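Local coordinates for putative acyl-[acyl-carrier-protein]--UDP-N-acetylglucosamine O-acyltransferase (Bacteroides fragilis, PDB 4R36) that probably transfers an acyl chain from acyl carrier protein to UDP-N-acetylglucosamine, using a left-handed beta-helix fold, at residues A[224-235]-A[253-262]; A[190-200]-A[265-274]. All coordinates share one frame; numbering follows the deposited sequence.

Contact 1: A[224-235]-A[253-262]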
# COMPACT_ATOMS: atom_id res chain seq x y z
N ILE A 224 -18.18 -30.47 -13.60
CA ILE A 224 -17.00 -29.80 -14.12
C ILE A 224 -16.11 -29.35 -12.94
O ILE A 224 -14.91 -29.47 -13.02
CB ILE A 224 -17.38 -28.57 -15.00
CG1 ILE A 224 -17.97 -29.06 -16.31
CG2 ILE A 224 -16.19 -27.62 -15.24
CD1 ILE A 224 -16.98 -29.74 -17.19
N ILE A 225 -16.73 -28.86 -11.86
CA ILE A 225 -15.99 -28.51 -10.66
C ILE A 225 -15.22 -29.70 -10.08
O ILE A 225 -14.04 -29.57 -9.72
CB ILE A 225 -16.89 -27.84 -9.59
CG1 ILE A 225 -17.38 -26.50 -10.14
CG2 ILE A 225 -16.10 -27.60 -8.29
CD1 ILE A 225 -18.40 -25.79 -9.29
N GLU A 226 -15.86 -30.85 -10.03
CA GLU A 226 -15.22 -32.05 -9.55
C GLU A 226 -14.05 -32.46 -10.47
O GLU A 226 -13.01 -32.91 -9.97
CB GLU A 226 -16.22 -33.18 -9.43
CG GLU A 226 -15.62 -34.46 -8.84
CD GLU A 226 -15.09 -34.28 -7.39
OE1 GLU A 226 -15.49 -33.32 -6.69
OE2 GLU A 226 -14.21 -35.08 -6.96
N ASN A 227 -14.21 -32.30 -11.79
CA ASN A 227 -13.13 -32.63 -12.70
C ASN A 227 -11.90 -31.73 -12.49
O ASN A 227 -10.77 -32.20 -12.56
CB ASN A 227 -13.62 -32.60 -14.17
CG ASN A 227 -14.69 -33.70 -14.48
OD1 ASN A 227 -14.83 -34.68 -13.73
ND2 ASN A 227 -15.44 -33.52 -15.55
N ILE A 228 -12.17 -30.45 -12.29
CA ILE A 228 -11.11 -29.49 -12.05
C ILE A 228 -10.40 -29.91 -10.76
O ILE A 228 -9.15 -29.93 -10.67
CB ILE A 228 -11.68 -28.06 -11.96
CG1 ILE A 228 -12.15 -27.61 -13.34
CG2 ILE A 228 -10.66 -27.06 -11.37
CD1 ILE A 228 -13.01 -26.37 -13.34
N HIS A 229 -11.19 -30.29 -9.77
CA HIS A 229 -10.61 -30.68 -8.49
C HIS A 229 -9.72 -31.89 -8.65
O HIS A 229 -8.58 -31.93 -8.16
CB HIS A 229 -11.74 -30.93 -7.44
CG HIS A 229 -11.27 -30.74 -6.05
ND1 HIS A 229 -12.03 -30.18 -5.06
CD2 HIS A 229 -10.03 -30.93 -5.52
CE1 HIS A 229 -11.32 -30.12 -3.95
NE2 HIS A 229 -10.10 -30.57 -4.21
N ASN A 230 -10.21 -32.88 -9.38
CA ASN A 230 -9.43 -34.06 -9.68
C ASN A 230 -8.18 -33.80 -10.49
O ASN A 230 -7.14 -34.39 -10.18
CB ASN A 230 -10.30 -35.13 -10.33
CG ASN A 230 -11.23 -35.78 -9.30
OD1 ASN A 230 -10.93 -35.78 -8.10
ND2 ASN A 230 -12.39 -36.24 -9.74
N ALA A 231 -8.24 -32.89 -11.46
CA ALA A 231 -7.00 -32.55 -12.16
C ALA A 231 -5.93 -31.99 -11.18
O ALA A 231 -4.76 -32.37 -11.24
CB ALA A 231 -7.28 -31.56 -13.28
N TYR A 232 -6.35 -31.11 -10.27
CA TYR A 232 -5.39 -30.56 -9.33
C TYR A 232 -4.92 -31.47 -8.23
O TYR A 232 -3.80 -31.32 -7.74
CB TYR A 232 -5.86 -29.21 -8.79
CG TYR A 232 -5.67 -28.11 -9.81
CD1 TYR A 232 -4.41 -27.70 -10.16
CD2 TYR A 232 -6.76 -27.48 -10.41
CE1 TYR A 232 -4.21 -26.74 -11.17
CE2 TYR A 232 -6.60 -26.46 -11.35
CZ TYR A 232 -5.31 -26.08 -11.71
OH TYR A 232 -5.04 -25.08 -12.61
N ARG A 233 -5.73 -32.45 -7.87
CA ARG A 233 -5.23 -33.58 -7.03
C ARG A 233 -4.14 -34.33 -7.71
O ARG A 233 -3.17 -34.67 -7.11
CB ARG A 233 -6.33 -34.57 -6.61
CG ARG A 233 -7.32 -34.01 -5.67
CD ARG A 233 -8.47 -34.98 -5.28
NE ARG A 233 -9.46 -34.16 -4.57
CZ ARG A 233 -10.73 -33.94 -4.91
NH1 ARG A 233 -11.29 -34.52 -5.97
NH2 ARG A 233 -11.48 -33.13 -4.15
N ILE A 234 -4.29 -34.60 -9.01
CA ILE A 234 -3.25 -35.21 -9.76
C ILE A 234 -2.02 -34.32 -9.83
O ILE A 234 -0.93 -34.79 -9.69
CB ILE A 234 -3.71 -35.59 -11.19
CG1 ILE A 234 -4.70 -36.75 -11.11
CG2 ILE A 234 -2.51 -35.98 -12.07
CD1 ILE A 234 -5.55 -36.90 -12.37
N ILE A 235 -2.22 -33.04 -10.10
CA ILE A 235 -1.09 -32.15 -10.31
C ILE A 235 -0.30 -31.89 -9.02
O ILE A 235 0.91 -31.90 -9.03
CB ILE A 235 -1.56 -30.82 -11.00
CG1 ILE A 235 -1.93 -31.11 -12.44
CG2 ILE A 235 -0.46 -29.75 -10.98
CD1 ILE A 235 -2.89 -30.11 -13.04
N VAL A 253 -8.94 -37.61 -16.63
CA VAL A 253 -9.98 -36.63 -16.24
C VAL A 253 -10.84 -36.35 -17.46
O VAL A 253 -10.30 -36.07 -18.49
CB VAL A 253 -9.37 -35.33 -15.76
CG1 VAL A 253 -10.48 -34.35 -15.37
CG2 VAL A 253 -8.43 -35.61 -14.59
N PRO A 254 -12.17 -36.44 -17.32
CA PRO A 254 -13.04 -36.24 -18.46
C PRO A 254 -12.71 -34.92 -19.07
O PRO A 254 -12.62 -33.88 -18.33
CB PRO A 254 -14.43 -36.26 -17.86
CG PRO A 254 -14.29 -37.08 -16.65
CD PRO A 254 -12.91 -36.78 -16.10
N ALA A 255 -12.46 -34.95 -20.39
CA ALA A 255 -11.94 -33.78 -21.06
C ALA A 255 -13.03 -32.70 -21.26
O ALA A 255 -14.23 -33.00 -21.46
CB ALA A 255 -11.34 -34.15 -22.39
N SER A 256 -12.61 -31.45 -21.18
CA SER A 256 -13.47 -30.31 -21.36
C SER A 256 -12.54 -29.11 -21.56
O SER A 256 -11.36 -29.19 -21.28
CB SER A 256 -14.43 -30.08 -20.20
OG SER A 256 -13.78 -29.64 -18.98
N PRO A 257 -13.08 -27.99 -22.05
CA PRO A 257 -12.25 -26.82 -22.29
C PRO A 257 -11.53 -26.36 -21.00
O PRO A 257 -10.37 -25.97 -21.11
CB PRO A 257 -13.24 -25.76 -22.81
CG PRO A 257 -14.35 -26.61 -23.46
CD PRO A 257 -14.46 -27.84 -22.63
N GLU A 258 -12.17 -26.56 -19.86
CA GLU A 258 -11.58 -26.18 -18.56
C GLU A 258 -10.33 -27.00 -18.29
O GLU A 258 -9.30 -26.45 -17.87
CB GLU A 258 -12.56 -26.36 -17.41
CG GLU A 258 -13.83 -25.52 -17.48
CD GLU A 258 -14.92 -26.02 -18.43
OE1 GLU A 258 -14.88 -27.13 -18.99
OE2 GLU A 258 -15.83 -25.23 -18.72
N ILE A 259 -10.42 -28.31 -18.55
CA ILE A 259 -9.29 -29.20 -18.30
C ILE A 259 -8.18 -28.96 -19.30
O ILE A 259 -6.98 -29.01 -18.96
CB ILE A 259 -9.74 -30.67 -18.26
CG1 ILE A 259 -10.92 -30.88 -17.34
CG2 ILE A 259 -8.60 -31.58 -17.88
CD1 ILE A 259 -10.83 -30.33 -15.90
N GLU A 260 -8.52 -28.63 -20.53
CA GLU A 260 -7.51 -28.34 -21.50
C GLU A 260 -6.80 -27.04 -21.18
O GLU A 260 -5.61 -26.88 -21.44
CB GLU A 260 -8.13 -28.28 -22.92
CG GLU A 260 -8.65 -29.65 -23.35
CD GLU A 260 -9.46 -29.56 -24.68
OE1 GLU A 260 -9.10 -28.75 -25.56
OE2 GLU A 260 -10.46 -30.27 -24.83
N TYR A 261 -7.53 -26.11 -20.61
CA TYR A 261 -6.93 -24.86 -20.22
C TYR A 261 -5.94 -25.08 -19.07
O TYR A 261 -4.82 -24.57 -19.11
CB TYR A 261 -8.02 -23.90 -19.82
CG TYR A 261 -7.64 -22.55 -19.28
CD1 TYR A 261 -6.47 -21.85 -19.73
CD2 TYR A 261 -8.53 -21.88 -18.48
CE1 TYR A 261 -6.21 -20.55 -19.30
CE2 TYR A 261 -8.30 -20.57 -18.07
CZ TYR A 261 -7.15 -19.92 -18.49
OH TYR A 261 -6.97 -18.66 -17.97
N ILE A 262 -6.31 -25.89 -18.09
CA ILE A 262 -5.37 -26.21 -17.00
C ILE A 262 -4.09 -26.80 -17.56
O ILE A 262 -2.95 -26.37 -17.27
CB ILE A 262 -6.00 -27.20 -16.03
CG1 ILE A 262 -7.13 -26.57 -15.28
CG2 ILE A 262 -5.01 -27.80 -15.06
CD1 ILE A 262 -8.00 -27.59 -14.56
O HOH W 1 -14.41 -31.95 -17.71
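Ile262 enters helix 224-235 as a knob in a hole, surrounded by Ile228, Ala231, Tyr232 and Ile235. The two branches of Ile262 divide the work: its CD1 lies 3.7 Å from Tyr232 CE2 and also meets Ile228 CG2 and Ala231 CB, whereas its CG2 packs 3.7 Å from Ile235 CD1. Ile262 and Tyr232 approach from opposite directions, with CD1 set obliquely to the phenol ring. The hydroxyl of Tyr232 passes this isoleucine to hydrogen-bond the carbonyl of Pro196, which fixes the far end of the ring. One turn earlier, Ile259 turns its CD1 back against the other helix, 3.8 Å from Asn227 O and 4.0 Å from Ile228 CG1; both of its side-chain torsions are near -50°, and this folded shape brings the methyl there. The two segments are neighbouring parts of the C-terminal helical domain that follows the left-handed beta helix in LpxA enzymes. Their helices run nearly parallel, 23° apart, with axes 9.9 Å from each other at closest approach, and Val249 of helix 242-252 joins the same core through Ala231, Ile234 and Ile259. Before helix 257-267 begins, Val253 packs against the first helix with both methyls: CG1 rests on the backbone and CB of Asn227, while Val253 CG2 reaches Ile234 CD1 at 3.9 Å. The Asn227 and Pro254 side chains cross at about a right angle, and Asn227 ND2 gives a hydrogen bond to a water 2.9 Å away that in turn donates to Pro254 O and Ser256 OG. Ser256, the N-cap residue, directs OG onto the anti lone pair of Glu258 OE1 at 2.7 Å. Bent at chi2 (78°), the Glu258 chain lays its carboxylate carbon beside Ile224 CG2, the two side chains crossing almost perpendicularly.

Contact 2: A[190-200]-A[265-274]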
# COMPACT_ATOMS: atom_id res chain seq x y z
N PHE A 190 4.17 -13.68 -4.99
CA PHE A 190 4.55 -14.83 -5.78
C PHE A 190 5.43 -14.44 -6.94
O PHE A 190 5.32 -13.29 -7.45
CB PHE A 190 3.33 -15.58 -6.31
CG PHE A 190 2.40 -14.75 -7.15
CD1 PHE A 190 1.45 -13.94 -6.58
CD2 PHE A 190 2.38 -14.91 -8.53
CE1 PHE A 190 0.55 -13.17 -7.40
CE2 PHE A 190 1.48 -14.21 -9.35
CZ PHE A 190 0.55 -13.32 -8.78
N SER A 191 6.30 -15.37 -7.34
CA SER A 191 7.15 -15.14 -8.51
C SER A 191 7.15 -16.32 -9.50
O SER A 191 8.06 -16.47 -10.34
CB SER A 191 8.55 -14.83 -8.04
OG SER A 191 8.95 -15.96 -7.29
N LYS A 192 6.08 -17.11 -9.45
CA LYS A 192 5.79 -18.16 -10.41
C LYS A 192 4.40 -17.95 -10.92
O LYS A 192 3.69 -17.10 -10.39
CB LYS A 192 5.97 -19.50 -9.72
CG LYS A 192 7.45 -19.69 -9.35
CD LYS A 192 7.99 -21.06 -9.63
CE LYS A 192 9.41 -21.31 -9.12
NZ LYS A 192 10.28 -20.14 -9.34
N ASP A 193 3.99 -18.73 -11.92
CA ASP A 193 2.68 -18.60 -12.46
C ASP A 193 1.62 -19.29 -11.56
O ASP A 193 1.88 -20.32 -10.86
CB ASP A 193 2.66 -19.19 -13.88
CG ASP A 193 3.57 -18.45 -14.85
OD1 ASP A 193 3.83 -17.24 -14.73
OD2 ASP A 193 4.12 -19.13 -15.76
N ILE A 194 0.39 -18.78 -11.61
CA ILE A 194 -0.74 -19.35 -10.88
C ILE A 194 -1.74 -19.95 -11.84
O ILE A 194 -2.37 -19.23 -12.59
CB ILE A 194 -1.40 -18.34 -9.99
CG1 ILE A 194 -0.33 -17.73 -9.04
CG2 ILE A 194 -2.51 -18.96 -9.17
CD1 ILE A 194 -0.91 -16.76 -8.08
N PRO A 195 -1.91 -21.28 -11.79
CA PRO A 195 -2.73 -21.92 -12.83
C PRO A 195 -4.22 -21.68 -12.57
O PRO A 195 -4.63 -21.36 -11.43
CB PRO A 195 -2.32 -23.41 -12.73
CG PRO A 195 -1.98 -23.55 -11.29
CD PRO A 195 -1.30 -22.26 -10.91
N PRO A 196 -5.06 -21.91 -13.60
CA PRO A 196 -6.48 -21.46 -13.52
C PRO A 196 -7.33 -22.19 -12.51
O PRO A 196 -7.01 -23.35 -12.19
CB PRO A 196 -6.99 -21.67 -14.91
CG PRO A 196 -6.03 -22.56 -15.56
CD PRO A 196 -4.69 -22.33 -14.94
N TYR A 197 -8.33 -21.52 -11.97
CA TYR A 197 -9.36 -22.09 -11.10
C TYR A 197 -8.95 -22.31 -9.61
O TYR A 197 -9.75 -22.80 -8.85
CB TYR A 197 -9.90 -23.43 -11.67
CG TYR A 197 -10.32 -23.34 -13.09
CD1 TYR A 197 -11.41 -22.57 -13.45
CD2 TYR A 197 -9.68 -24.09 -14.06
CE1 TYR A 197 -11.80 -22.47 -14.78
CE2 TYR A 197 -10.04 -23.97 -15.40
CZ TYR A 197 -11.14 -23.21 -15.73
OH TYR A 197 -11.46 -23.05 -17.03
N ILE A 198 -7.69 -22.05 -9.23
CA ILE A 198 -7.24 -22.38 -7.87
C ILE A 198 -7.35 -21.21 -6.90
O ILE A 198 -7.47 -20.05 -7.31
CB ILE A 198 -5.82 -22.96 -7.84
CG1 ILE A 198 -4.71 -21.94 -8.10
CG2 ILE A 198 -5.69 -24.12 -8.82
CD1 ILE A 198 -3.35 -22.37 -7.63
N ILE A 199 -7.32 -21.56 -5.62
CA ILE A 199 -7.03 -20.63 -4.55
C ILE A 199 -5.55 -20.68 -4.25
O ILE A 199 -4.95 -21.77 -4.08
CB ILE A 199 -7.84 -20.94 -3.30
CG1 ILE A 199 -9.35 -20.95 -3.60
CG2 ILE A 199 -7.52 -19.94 -2.17
CD1 ILE A 199 -10.18 -21.46 -2.44
N ALA A 200 -4.90 -19.51 -4.20
CA ALA A 200 -3.51 -19.41 -3.83
C ALA A 200 -3.45 -18.57 -2.58
O ALA A 200 -4.01 -17.47 -2.51
CB ALA A 200 -2.69 -18.77 -4.93
N PHE A 265 -2.05 -24.29 -19.89
CA PHE A 265 -1.47 -23.27 -19.07
C PHE A 265 -0.18 -23.76 -18.36
O PHE A 265 0.87 -23.15 -18.47
CB PHE A 265 -2.46 -22.79 -18.00
CG PHE A 265 -1.94 -21.61 -17.20
CD1 PHE A 265 -1.02 -21.79 -16.19
CD2 PHE A 265 -2.42 -20.33 -17.40
CE1 PHE A 265 -0.55 -20.72 -15.41
CE2 PHE A 265 -1.97 -19.25 -16.64
CZ PHE A 265 -1.06 -19.44 -15.63
N ILE A 266 -0.26 -24.94 -17.73
CA ILE A 266 0.90 -25.46 -17.00
C ILE A 266 2.00 -25.91 -17.95
O ILE A 266 3.19 -25.61 -17.74
CB ILE A 266 0.49 -26.57 -16.06
CG1 ILE A 266 -0.53 -25.99 -15.03
CG2 ILE A 266 1.68 -27.25 -15.41
CD1 ILE A 266 -1.29 -27.02 -14.24
N ARG A 267 1.60 -26.64 -18.97
CA ARG A 267 2.54 -27.18 -19.92
C ARG A 267 3.36 -26.06 -20.56
O ARG A 267 4.57 -26.20 -20.76
CB ARG A 267 1.78 -27.96 -21.00
CG ARG A 267 2.71 -28.67 -21.93
CD ARG A 267 1.94 -29.66 -22.80
NE ARG A 267 1.70 -30.92 -22.10
CZ ARG A 267 0.66 -31.72 -22.32
NH1 ARG A 267 -0.29 -31.37 -23.16
NH2 ARG A 267 0.55 -32.88 -21.65
N ASN A 268 2.77 -24.94 -20.84
CA ASN A 268 3.53 -23.85 -21.49
C ASN A 268 3.97 -22.74 -20.56
O ASN A 268 4.35 -21.66 -21.01
CB ASN A 268 2.69 -23.28 -22.66
CG ASN A 268 2.36 -24.37 -23.68
OD1 ASN A 268 1.21 -24.77 -23.92
ND2 ASN A 268 3.39 -24.99 -24.07
N SER A 269 3.83 -22.98 -19.28
CA SER A 269 4.18 -21.96 -18.25
C SER A 269 5.61 -21.47 -18.43
O SER A 269 6.59 -22.25 -18.37
CB SER A 269 4.03 -22.54 -16.84
OG SER A 269 4.60 -21.67 -15.86
N GLU A 270 5.76 -20.18 -18.57
CA GLU A 270 7.07 -19.62 -18.68
C GLU A 270 7.90 -19.61 -17.42
O GLU A 270 9.13 -19.64 -17.50
CB GLU A 270 6.98 -18.16 -19.04
CG GLU A 270 6.15 -17.88 -20.24
CD GLU A 270 6.77 -18.40 -21.52
OE1 GLU A 270 7.97 -18.73 -21.55
OE2 GLU A 270 6.01 -18.43 -22.49
N ARG A 271 7.27 -19.38 -16.29
CA ARG A 271 8.03 -19.37 -15.05
C ARG A 271 8.04 -20.65 -14.23
O ARG A 271 8.73 -20.71 -13.20
CB ARG A 271 7.53 -18.23 -14.21
CG ARG A 271 7.86 -16.98 -15.05
CD ARG A 271 8.05 -15.70 -14.39
NE ARG A 271 8.80 -15.69 -13.15
CZ ARG A 271 9.72 -14.81 -12.80
NH1 ARG A 271 10.15 -13.90 -13.66
NH2 ARG A 271 10.28 -14.91 -11.60
N GLY A 272 7.21 -21.59 -14.61
CA GLY A 272 6.84 -22.68 -13.71
C GLY A 272 5.65 -22.22 -12.90
O GLY A 272 5.40 -21.03 -12.81
N ILE A 273 4.96 -23.15 -12.24
CA ILE A 273 3.83 -22.79 -11.39
C ILE A 273 4.14 -22.80 -9.94
O ILE A 273 5.11 -23.40 -9.53
CB ILE A 273 2.61 -23.69 -11.62
CG1 ILE A 273 2.93 -25.20 -11.43
CG2 ILE A 273 2.12 -23.44 -13.01
CD1 ILE A 273 1.69 -26.04 -11.39
N ILE A 274 3.30 -22.16 -9.13
CA ILE A 274 3.53 -22.10 -7.71
C ILE A 274 3.38 -23.53 -7.15
O ILE A 274 2.70 -24.38 -7.73
CB ILE A 274 2.58 -21.11 -6.97
CG1 ILE A 274 1.10 -21.57 -7.09
CG2 ILE A 274 2.81 -19.68 -7.44
CD1 ILE A 274 0.17 -20.82 -6.12
O HOH W 2 3.27 -18.56 -18.34
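Asp193 is anchored through both backbone and side chain by segment 265-274. From the backbone, Asp193 N donates to Gly272 O (2.8 Å) and Asp193 O accepts from Ile274 N (2.9 Å), forming a single beta bridge with Ile273. Outward along the side chain, Asp193 CB lies 3.9 Å from Phe265 CE1 and also close to Gly272 O. The chi1 of -63° places CG beside the backbone N, and the carboxylate then faces the turn after the helix. There Asp193 OD2 takes a hydrogen bond from Ser269 OG at 2.6 Å, on its anti side. Arg271 N gives Asp193 OD2 another at 3.2 Å, nearly straight at 165° but arriving from above the carboxylate plane. A water adds a further donor to OD2 and accepts from Glu270 N, while OD1 is bound by the backbone N of Arg177, so the carboxylate is held from several directions. The Arg271 guanidinium bypasses this carboxylate and turns its edge to Ser191 O, with Arg271 NH2 at 3.0 Å on a carbonyl lone pair and NE making a weaker bond to the same oxygen. Pro196 CD sits over one face of the Phe265 ring, a CH-pi contact 4.0 Å from the centroid, and Ile274 CD1 meets Ala200 CB and the tip of Ile198. The C-terminal tail thus lies along the loop from strand 189-190 to strand 198-201, with Arg271 near Gln174, which binds UDP-N-acetylglucosamine in the complex although none is bound here, and with Tyr232 and Tyr236 of helix 222-237 packed against Pro195.

From the N terminus, the chain winds through the beta helix to its last turns, where 190-200 forms the first half of contact 2. It continues through strand 206-210 and helix 212-217 to 224-235, where contact 1 opens, then passes through helix 242-252 and closes contact 1 at 253-262. The end of helix 257-267 already belongs to 265-274, whose remaining loop closes contact 2, so the shorter loop is nested within the longer. Contact 1 joins helices inside the C-terminal domain, while contact 2 fastens the tail of that domain to the last part of the beta helix. They meet where the Tyr232 hydroxyl reaches Pro195 and Pro196, with Tyr197 packing on Glu258 nearby.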